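Local atomic coordinates of NAD-dependent L-serine dehydrogenase (Pseudomonas aeruginosa, PDB entry 3OBB), a protein that catalyses the NAD(+)-dependent oxidation of L-serine and methyl-L-serine, with only low activity toward beta-hydroxyisobutyrate. Residues A[14-19]-A[40-45]; A[179-184]-A[244-249]. All blocks are in the same frame, centred on the assembly; numbering follows the deposited sequence.

Interaction 1: A[14-19]-A[40-45]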
HETATM    1  N   MSE A  14     -27.223  -5.308  16.787  1.00 36.24           N
HETATM    2  CA  MSE A  14     -27.681  -6.418  15.994  1.00 35.06           C
HETATM    3  C   MSE A  14     -28.491  -7.418  16.831  1.00 35.26           C
HETATM    4  O   MSE A  14     -29.528  -7.923  16.367  1.00 35.08           O
HETATM    5  CB  MSE A  14     -26.480  -7.088  15.355  1.00 35.36           C
HETATM    6  CG  MSE A  14     -25.640  -6.134  14.502  1.00 36.38           C
HETATM    7 SE   MSE A  14     -26.591  -5.615  12.910  0.80 42.97          SE
HETATM    8  CE  MSE A  14     -26.468  -7.301  11.936  1.00 39.47           C
ATOM      9  N   GLY A  15     -28.031  -7.690  18.057  1.00 35.02           N
ATOM     10  CA  GLY A  15     -28.685  -8.655  18.931  1.00 35.21           C
ATOM     11  C   GLY A  15     -30.150  -8.332  19.234  1.00 35.22           C
ATOM     12  O   GLY A  15     -31.038  -9.206  19.161  1.00 35.24           O
ATOM     13  N   ALA A  16     -30.417  -7.085  19.589  1.00 35.45           N
ATOM     14  CA  ALA A  16     -31.795  -6.700  19.922  1.00 36.39           C
ATOM     15  C   ALA A  16     -32.806  -7.007  18.797  1.00 35.84           C
ATOM     16  O   ALA A  16     -33.767  -7.740  19.036  1.00 36.32           O
ATOM     17  CB  ALA A  16     -31.888  -5.226  20.371  1.00 36.50           C
ATOM     18  N   PRO A  17     -32.602  -6.462  17.588  1.00 34.47           N
ATOM     19  CA  PRO A  17     -33.608  -6.759  16.560  1.00 35.45           C
ATOM     20  C   PRO A  17     -33.638  -8.227  16.118  1.00 36.11           C
ATOM     21  O   PRO A  17     -34.703  -8.720  15.756  1.00 37.46           O
ATOM     22  CB  PRO A  17     -33.222  -5.836  15.371  1.00 34.46           C
ATOM     23  CG  PRO A  17     -31.798  -5.499  15.577  1.00 34.03           C
ATOM     24  CD  PRO A  17     -31.545  -5.562  17.087  1.00 34.96           C
HETATM   25  N   MSE A  18     -32.498  -8.911  16.149  1.00 35.84           N
HETATM   26  CA  MSE A  18     -32.458 -10.349  15.854  1.00 37.93           C
HETATM   27  C   MSE A  18     -33.300 -11.132  16.866  1.00 38.35           C
HETATM   28  O   MSE A  18     -34.081 -11.986  16.474  1.00 39.27           O
HETATM   29  CB  MSE A  18     -31.019 -10.893  15.836  1.00 36.63           C
HETATM   30  CG  MSE A  18     -30.131 -10.304  14.750  1.00 35.10           C
HETATM   31 SE   MSE A  18     -28.252 -10.782  15.021  0.85 41.84          SE
HETATM   32  CE  MSE A  18     -28.492 -12.722  14.874  1.00 36.31           C
ATOM     33  N   ALA A  19     -33.149 -10.822  18.158  1.00 38.35           N
ATOM     34  CA  ALA A  19     -33.902 -11.515  19.205  1.00 39.24           C
ATOM     35  C   ALA A  19     -35.380 -11.132  19.138  1.00 39.42           C
ATOM     36  O   ALA A  19     -36.255 -11.967  19.351  1.00 40.03           O
ATOM     37  CB  ALA A  19     -33.330 -11.225  20.582  1.00 39.75           C
ATOM     38  N   ASP A  40     -34.756  -4.416  28.761  1.00 42.24           N
ATOM     39  CA  ASP A  40     -36.147  -3.944  28.923  1.00 42.93           C
ATOM     40  C   ASP A  40     -36.883  -3.840  27.599  1.00 41.29           C
ATOM     41  O   ASP A  40     -38.070  -4.129  27.521  1.00 42.48           O
ATOM     42  CB  ASP A  40     -36.207  -2.591  29.619  1.00 43.20           C
ATOM     43  CG  ASP A  40     -35.678  -2.629  31.027  1.00 46.05           C
ATOM     44  OD1 ASP A  40     -35.803  -3.666  31.740  1.00 45.91           O
ATOM     45  OD2 ASP A  40     -35.141  -1.572  31.417  1.00 48.85           O
ATOM     46  N   GLY A  41     -36.167  -3.431  26.572  1.00 40.72           N
ATOM     47  CA  GLY A  41     -36.694  -3.391  25.196  1.00 40.84           C
ATOM     48  C   GLY A  41     -37.231  -4.747  24.750  1.00 41.11           C
ATOM     49  O   GLY A  41     -38.307  -4.849  24.184  1.00 41.78           O
ATOM     50  N   LEU A  42     -36.473  -5.794  25.035  1.00 41.23           N
ATOM     51  CA  LEU A  42     -36.874  -7.142  24.684  1.00 40.83           C
ATOM     52  C   LEU A  42     -37.985  -7.621  25.577  1.00 40.91           C
ATOM     53  O   LEU A  42     -38.880  -8.275  25.099  1.00 41.85           O
ATOM     54  CB  LEU A  42     -35.675  -8.123  24.719  1.00 41.07           C
ATOM     55  CG  LEU A  42     -35.003  -8.479  23.385  1.00 39.06           C
ATOM     56  CD1 LEU A  42     -35.950  -9.320  22.525  1.00 38.08           C
ATOM     57  CD2 LEU A  42     -34.546  -7.214  22.630  1.00 37.20           C
ATOM     58  N   VAL A  43     -37.932  -7.289  26.862  1.00 41.45           N
ATOM     59  CA  VAL A  43     -39.007  -7.648  27.798  1.00 42.62           C
ATOM     60  C   VAL A  43     -40.334  -7.003  27.378  1.00 42.24           C
ATOM     61  O   VAL A  43     -41.363  -7.663  27.373  1.00 44.09           O
ATOM     62  CB  VAL A  43     -38.664  -7.335  29.305  1.00 44.28           C
ATOM     63  CG1 VAL A  43     -39.856  -7.589  30.224  1.00 45.71           C
ATOM     64  CG2 VAL A  43     -37.513  -8.171  29.787  1.00 45.98           C
ATOM     65  N   ALA A  44     -40.314  -5.726  26.996  1.00 40.38           N
ATOM     66  CA  ALA A  44     -41.529  -5.073  26.479  1.00 40.01           C
ATOM     67  C   ALA A  44     -42.144  -5.814  25.278  1.00 39.72           C
ATOM     68  O   ALA A  44     -43.351  -5.831  25.105  1.00 41.15           O
ATOM     69  CB  ALA A  44     -41.259  -3.591  26.140  1.00 38.48           C
ATOM     70  N   ALA A  45     -41.316  -6.440  24.456  1.00 39.85           N
ATOM     71  CA  ALA A  45     -41.799  -7.151  23.261  1.00 40.46           C
ATOM     72  C   ALA A  45     -42.197  -8.629  23.515  1.00 43.14           C
ATOM     73  O   ALA A  45     -42.576  -9.368  22.586  1.00 43.68           O
ATOM     74  CB  ALA A  45     -40.774  -7.063  22.184  1.00 37.77           C
TER

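Interaction 2: A[179-184]-A[244-249]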
ATOM      1  N   LEU A 179     -13.043  -7.651   1.667  1.00 27.27           N
ATOM      2  CA  LEU A 179     -13.291  -7.292   0.289  1.00 26.94           C
ATOM      3  C   LEU A 179     -14.206  -6.027   0.197  1.00 26.57           C
ATOM      4  O   LEU A 179     -13.956  -5.136  -0.612  1.00 26.05           O
ATOM      5  CB  LEU A 179     -13.848  -8.477  -0.512  1.00 26.04           C
ATOM      6  CG  LEU A 179     -14.168  -8.179  -1.988  1.00 25.89           C
ATOM      7  CD1 LEU A 179     -12.963  -7.577  -2.769  1.00 24.96           C
ATOM      8  CD2 LEU A 179     -14.594  -9.449  -2.684  1.00 24.82           C
ATOM      9  N   LEU A 180     -15.231  -5.960   1.039  1.00 25.58           N
ATOM     10  CA  LEU A 180     -16.083  -4.756   1.107  1.00 25.81           C
ATOM     11  C   LEU A 180     -15.280  -3.481   1.392  1.00 26.05           C
ATOM     12  O   LEU A 180     -15.541  -2.430   0.795  1.00 26.80           O
ATOM     13  CB  LEU A 180     -17.145  -4.896   2.207  1.00 24.58           C
ATOM     14  CG  LEU A 180     -17.979  -3.653   2.580  1.00 26.46           C
ATOM     15  CD1 LEU A 180     -18.636  -2.987   1.394  1.00 22.63           C
ATOM     16  CD2 LEU A 180     -19.025  -3.935   3.757  1.00 24.46           C
ATOM     17  N   ALA A 181     -14.312  -3.579   2.293  1.00 25.51           N
ATOM     18  CA  ALA A 181     -13.546  -2.426   2.683  1.00 27.42           C
ATOM     19  C   ALA A 181     -12.738  -1.970   1.490  1.00 27.50           C
ATOM     20  O   ALA A 181     -12.655  -0.791   1.193  1.00 29.33           O
ATOM     21  CB  ALA A 181     -12.617  -2.754   3.875  1.00 26.39           C
ATOM     22  N   VAL A 182     -12.120  -2.923   0.807  1.00 28.18           N
ATOM     23  CA  VAL A 182     -11.342  -2.641  -0.401  1.00 25.82           C
ATOM     24  C   VAL A 182     -12.223  -2.012  -1.464  1.00 28.01           C
ATOM     25  O   VAL A 182     -11.828  -1.003  -2.061  1.00 27.71           O
ATOM     26  CB  VAL A 182     -10.740  -3.942  -0.913  1.00 25.91           C
ATOM     27  CG1 VAL A 182     -10.217  -3.819  -2.353  1.00 21.76           C
ATOM     28  CG2 VAL A 182      -9.684  -4.441   0.109  1.00 21.26           C
ATOM     29  N   LEU A 183     -13.421  -2.575  -1.716  1.00 26.98           N
ATOM     30  CA  LEU A 183     -14.222  -1.967  -2.776  1.00 28.10           C
ATOM     31  C   LEU A 183     -14.770  -0.596  -2.408  1.00 27.10           C
ATOM     32  O   LEU A 183     -14.973   0.256  -3.294  1.00 26.09           O
ATOM     33  CB  LEU A 183     -15.318  -2.906  -3.331  1.00 28.38           C
ATOM     34  CG  LEU A 183     -16.363  -3.412  -2.410  1.00 29.11           C
ATOM     35  CD1 LEU A 183     -17.481  -2.344  -2.347  1.00 32.37           C
ATOM     36  CD2 LEU A 183     -16.872  -4.789  -2.938  1.00 27.30           C
HETATM   37  N   MSE A 184     -14.991  -0.393  -1.116  1.00 25.97           N
HETATM   38  CA  MSE A 184     -15.460   0.899  -0.618  1.00 28.10           C
HETATM   39  C   MSE A 184     -14.381   2.001  -0.740  1.00 27.96           C
HETATM   40  O   MSE A 184     -14.643   3.137  -1.181  1.00 28.27           O
HETATM   41  CB  MSE A 184     -16.004   0.803   0.821  1.00 28.14           C
HETATM   42  CG  MSE A 184     -16.449   2.156   1.387  1.00 27.92           C
HETATM   43 SE   MSE A 184     -18.007   2.906   0.431  0.80 37.33          SE
HETATM   44  CE  MSE A 184     -19.437   1.817   1.125  1.00 30.68           C
ATOM     45  N   GLN A 244     -15.274   2.038  13.101  1.00 33.70           N
ATOM     46  CA  GLN A 244     -14.539   1.305  14.140  1.00 34.50           C
ATOM     47  C   GLN A 244     -14.790  -0.193  14.010  1.00 34.03           C
ATOM     48  O   GLN A 244     -13.853  -0.992  14.149  1.00 34.24           O
ATOM     49  CB  GLN A 244     -14.903   1.798  15.538  1.00 34.64           C
ATOM     50  CG  GLN A 244     -14.108   1.133  16.645  1.00 37.12           C
ATOM     51  CD  GLN A 244     -14.494   1.692  18.028  1.00 38.96           C
ATOM     52  OE1 GLN A 244     -15.548   2.324  18.184  1.00 39.42           O
ATOM     53  NE2 GLN A 244     -13.660   1.431  19.029  1.00 38.67           N
ATOM     54  N   LEU A 245     -16.040  -0.561  13.714  1.00 33.39           N
ATOM     55  CA  LEU A 245     -16.414  -1.954  13.452  1.00 34.01           C
ATOM     56  C   LEU A 245     -15.792  -2.525  12.166  1.00 33.82           C
ATOM     57  O   LEU A 245     -15.324  -3.683  12.146  1.00 33.46           O
ATOM     58  CB  LEU A 245     -17.934  -2.103  13.388  1.00 34.72           C
ATOM     59  CG  LEU A 245     -18.692  -1.891  14.705  1.00 36.82           C
ATOM     60  CD1 LEU A 245     -20.211  -1.998  14.467  1.00 37.91           C
ATOM     61  CD2 LEU A 245     -18.214  -2.876  15.782  1.00 35.03           C
HETATM   62  N   MSE A 246     -15.796  -1.735  11.089  1.00 32.96           N
HETATM   63  CA  MSE A 246     -15.041  -2.126   9.906  1.00 32.52           C
HETATM   64  C   MSE A 246     -13.544  -2.355  10.236  1.00 32.73           C
HETATM   65  O   MSE A 246     -12.954  -3.323   9.760  1.00 32.77           O
HETATM   66  CB  MSE A 246     -15.199  -1.092   8.788  1.00 32.60           C
HETATM   67  CG  MSE A 246     -14.387  -1.434   7.534  1.00 34.87           C
HETATM   68 SE   MSE A 246     -14.810  -3.254   6.885  0.90 44.71          SE
HETATM   69  CE  MSE A 246     -16.210  -2.617   5.739  1.00 32.91           C
ATOM     70  N   ALA A 247     -12.935  -1.478  11.047  1.00 33.40           N
ATOM     71  CA  ALA A 247     -11.505  -1.623  11.417  1.00 34.12           C
ATOM     72  C   ALA A 247     -11.288  -2.911  12.213  1.00 35.26           C
ATOM     73  O   ALA A 247     -10.279  -3.593  12.041  1.00 36.57           O
ATOM     74  CB  ALA A 247     -11.027  -0.428  12.241  1.00 34.16           C
ATOM     75  N   LYS A 248     -12.245  -3.240  13.080  1.00 35.58           N
ATOM     76  CA  LYS A 248     -12.215  -4.479  13.848  1.00 35.93           C
ATOM     77  C   LYS A 248     -12.211  -5.681  12.895  1.00 34.92           C
ATOM     78  O   LYS A 248     -11.331  -6.545  12.976  1.00 34.04           O
ATOM     79  CB  LYS A 248     -13.408  -4.533  14.802  1.00 36.71           C
ATOM     80  CG  LYS A 248     -13.604  -5.877  15.566  1.00 41.34           C
ATOM     81  CD  LYS A 248     -14.791  -6.725  15.026  1.00 45.13           C
ATOM     82  CE  LYS A 248     -16.182  -6.013  15.112  1.00 46.14           C
ATOM     83  NZ  LYS A 248     -17.187  -6.503  14.067  1.00 44.36           N
ATOM     84  N   ASP A 249     -13.204  -5.718  12.006  1.00 33.63           N
ATOM     85  CA  ASP A 249     -13.378  -6.801  11.022  1.00 33.11           C
ATOM     86  C   ASP A 249     -12.134  -6.993  10.186  1.00 32.28           C
ATOM     87  O   ASP A 249     -11.741  -8.099   9.910  1.00 32.37           O
ATOM     88  CB  ASP A 249     -14.576  -6.486  10.109  1.00 32.47           C
ATOM     89  CG  ASP A 249     -15.936  -6.773  10.794  1.00 34.78           C
ATOM     90  OD1 ASP A 249     -15.929  -7.275  11.950  1.00 37.12           O
ATOM     91  OD2 ASP A 249     -17.008  -6.520  10.195  1.00 34.23           O
TER

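Interaction 1: A[14-19]-A[40-45]
Leu42 sends its forked end from helix 36-44 onto the flank of helix 15-24, where Ala16 and Ala19, three residues apart, receive one methyl each. CD1 of Leu42 lies 3.8 Å from the CB of Ala19 and also rests against the carbonyl carbon of that residue. The other branch goes to the preceding turn: Leu42 CD2 is 4.0 Å from Ala16 CB and nearer still, 3.7 Å, to the Ala16 carbonyl O. The leucine thus packs on main chain as well as methyls, which the small alanines permit: the CA atoms of Ala16 and Leu42 are just 7.0 Å apart. A chi1 of -99°, well off a staggered value, with chi2 at -68°, spreads the two methyls along the receiving helix. The Ala16 O grazed by CD2 accepts a hydrogen bond from Thr20 OG1, and Thr20 and Leu23, further along the same helix, also touch Leu42. Leu11 touches both Leu42 and Ala19 from the loop before the helix. Met14 and Met18, both selenomethionines, point away from Leu42 and meet Ala130 of helix 127-132, while Ala19 also reaches Phe8 on strand 5-9. Strand 5-9, helix 15-24, strand 28-32 and helix 36-44 follow one another along the chain, and Gly15 is the last glycine of a GxGxxG sequence. The contact therefore joins the first two helices of a Rossmann dinucleotide-binding fold, the first of them within the NAD(+)-binding region.

Interaction 2: A[179-184]-A[244-249]
Segments 179-184 and 244-249 run in opposed senses, clearly inclined to each other, where Ala181 meets Met246, their CA atoms 7.4 Å apart. Both belong to the helical C-terminal domain of the 3-hydroxyisobutyrate dehydrogenase family, and their contact is a buried helix-helix packing of purely apolar groups. Met246, present as selenomethionine, does the reaching. Its CG stands anti to the backbone N (chi1 178°), which carries the chain out toward the facing helix; bends at chi2 and chi3 then lay the selenium and the terminal methyl over two neighbouring residues. SE sits 3.8 Å from Ala181 CB, the short side chain leaving room for the bulky atom. CE passes on to Leu180, 3.7 Å from its CD2 and almost as close to CG, with the two long side chains set at a slant to each other. Tyr274 of helix 265-279 and Phe287 close in on Met246, and Ala270 on Ala181, while Leu180 also touches Trp216 of its own chain and Ser212 of the second subunit, which brings another subunit to the edge of the contact. Asp249, one turn beyond Met246, accepts at OD2 a hydrogen bond from Asn177 ND2. The other oxygen, Asp249 OD1, forms a salt bridge with the NAD(+)-binding Lys248: NZ lies 2.6 Å from OD1 and approaches from above the carboxylate, 37° out of its plane.

Interaction 1 belongs to the N-terminal Rossmann domain and interaction 2 to the helical C-terminal domain, on opposite sides of the chain's centre. Their centres are 27 Å apart, and their nearest atoms come within about 7 Å without touching. The coenzyme site draws on both: segment 14-19 lies in the NAD(+)-binding region and segment 244-249 supplies Lys248. Near interaction 2, the side chain of Leu180 is about 8 Å from that of the active-site Lys173 and about 4 Å from a bound buffer molecule, HEPES. That of Met246 is about 10 Å from the side chain of NAD(+)-binding Thr98.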